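Side-chain contact in CMP/dCMP-type deaminase domain-containing protein (Aspergillus oryzae RIB40, PDB 7DRY), which probably acts as a zinc-dependent deaminase in riboflavin biosynthesis, built on the cytidine deaminase (CDA) fold: residues Arg46-Gly51 and Val84-Pro89. Sequence-based numbering, arbitrary orientation. Where two conformers were deposited one is given.
Sequences RIVSTG and VLPSEP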
# COMPACT_ATOMS: atom_id res chain seq x y z
N ARG A 46 -5.02 3.86 -15.48
CA ARG A 46 -4.00 2.96 -16.00
C ARG A 46 -3.27 2.33 -14.83
O ARG A 46 -2.85 3.04 -13.91
CB ARG A 46 -3.00 3.73 -16.87
CG ARG A 46 -3.63 4.44 -18.07
CD ARG A 46 -2.71 5.52 -18.63
NE ARG A 46 -3.32 6.24 -19.76
CZ ARG A 46 -2.80 7.33 -20.30
NH1 ARG A 46 -1.68 7.84 -19.83
NH2 ARG A 46 -3.42 7.92 -21.32
N ILE A 47 -3.12 1.01 -14.86
CA ILE A 47 -2.33 0.35 -13.82
C ILE A 47 -0.85 0.62 -14.07
O ILE A 47 -0.36 0.47 -15.20
CB ILE A 47 -2.62 -1.16 -13.77
CG1 ILE A 47 -4.11 -1.41 -13.59
CG2 ILE A 47 -1.83 -1.80 -12.63
CD1 ILE A 47 -4.70 -0.70 -12.39
N VAL A 48 -0.16 1.05 -13.03
CA VAL A 48 1.26 1.35 -13.10
C VAL A 48 2.10 0.24 -12.49
O VAL A 48 3.15 -0.12 -13.02
CB VAL A 48 1.54 2.71 -12.42
CG1 VAL A 48 3.05 3.02 -12.40
CG2 VAL A 48 0.79 3.82 -13.13
N SER A 49 1.67 -0.32 -11.37
CA SER A 49 2.37 -1.46 -10.78
C SER A 49 1.45 -2.15 -9.78
O SER A 49 0.40 -1.62 -9.41
CB SER A 49 3.66 -1.02 -10.11
OG SER A 49 4.47 -2.15 -9.81
N THR A 50 1.86 -3.35 -9.36
CA THR A 50 1.18 -4.09 -8.30
C THR A 50 2.24 -4.74 -7.42
O THR A 50 3.38 -4.93 -7.84
CB THR A 50 0.25 -5.20 -8.84
OG1 THR A 50 1.03 -6.29 -9.37
CG2 THR A 50 -0.68 -4.68 -9.93
N GLY A 51 1.84 -5.12 -6.20
CA GLY A 51 2.73 -5.90 -5.35
C GLY A 51 1.98 -6.47 -4.17
O GLY A 51 0.84 -6.09 -3.87
N VAL A 84 11.81 7.24 -12.08
CA VAL A 84 11.21 6.58 -13.23
C VAL A 84 9.69 6.48 -13.16
O VAL A 84 9.06 6.14 -14.17
CB VAL A 84 11.82 5.19 -13.50
CG1 VAL A 84 13.29 5.31 -13.88
CG2 VAL A 84 11.64 4.29 -12.29
N LEU A 85 9.08 6.73 -12.00
CA LEU A 85 7.63 6.67 -11.93
C LEU A 85 7.02 7.76 -12.83
O LEU A 85 7.61 8.83 -13.01
CB LEU A 85 7.15 6.89 -10.50
CG LEU A 85 7.34 5.68 -9.60
CD1 LEU A 85 7.14 6.11 -8.14
CD2 LEU A 85 6.39 4.54 -9.98
N PRO A 86 5.84 7.50 -13.39
CA PRO A 86 5.20 8.51 -14.26
C PRO A 86 4.99 9.82 -13.53
O PRO A 86 4.68 9.85 -12.33
CB PRO A 86 3.86 7.87 -14.62
CG PRO A 86 4.06 6.42 -14.42
CD PRO A 86 5.04 6.27 -13.30
N SER A 87 5.12 10.92 -14.28
CA SER A 87 4.91 12.26 -13.75
C SER A 87 4.41 13.10 -14.92
O SER A 87 5.17 13.80 -15.58
CB SER A 87 6.19 12.83 -13.14
OG SER A 87 5.92 14.02 -12.43
N GLU A 88 3.09 13.08 -15.11
CA GLU A 88 2.41 13.93 -16.08
C GLU A 88 1.47 14.86 -15.33
O GLU A 88 0.72 14.41 -14.46
CB GLU A 88 1.61 13.06 -17.06
CG GLU A 88 2.34 11.80 -17.51
CD GLU A 88 1.39 10.71 -17.96
OE1 GLU A 88 1.40 9.62 -17.34
OE2 GLU A 88 0.64 10.94 -18.93
N PRO A 89 1.47 16.16 -15.63
CA PRO A 89 0.79 17.12 -14.74
C PRO A 89 -0.72 16.93 -14.61
O PRO A 89 -1.27 17.32 -13.58
CB PRO A 89 1.14 18.48 -15.34
CG PRO A 89 2.39 18.24 -16.13
CD PRO A 89 2.26 16.85 -16.67
O HOH W 1 0.20 6.82 -17.57
O HOH W 2 -0.94 10.38 -21.16
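CG1 of Val-48 abuts the CD-CG side of the Pro-86 ring, 3.9 Å from CD of Pro-86 and only slightly farther from CG. Because CG1 lies anti to the backbone N of Val-48 (chi1 176°), this methyl is carried to CD and CG of Pro-86. The same methyl is 4.4 Å from CD2 of Leu-85, a looser apolar approach.

At the outer end of the contact Glu-88 was modelled in two conformers, so its pairing with Arg-46 is less certain and is described for one of them. In that conformer Arg-46 and Glu-88 cross at about a right angle and form a long salt bridge, 4.0 Å from NH1 of Arg-46 to OE2 of Glu-88. Their guanidinium and carboxylate planes are nevertheless only 16° apart, and two waters fill out the pairing. Both accept from NH1 in the guanidinium plane: one lies 3.1 Å from Arg-46 NH1 and donates to Glu-88 OE1, while the other donates to Glu-88 OE2, with 2.8 Å between the water oxygen and OE2. The direct pair being long, the waters probably carry much of the link.

In the CDA fold seen here, strand 46-52 is an outermost strand of the five-stranded sheet, and residues 84-89 belong to the loop that enters strand 91-97 after helix 62-73. Val-48 and Ser-49 form a classic beta bulge opposite Leu-32 of strand 29-36. Tyr-70 of helix 62-73 also touches Val-48, Leu-85 and Pro-86, while Leu-93 packs against Val-48 and Leu-85. The loop backbone is held by Arg-124, which hydrogen-bonds the Leu-85 carbonyl, and by Lys-125, which hydrogen-bonds that of Glu-88.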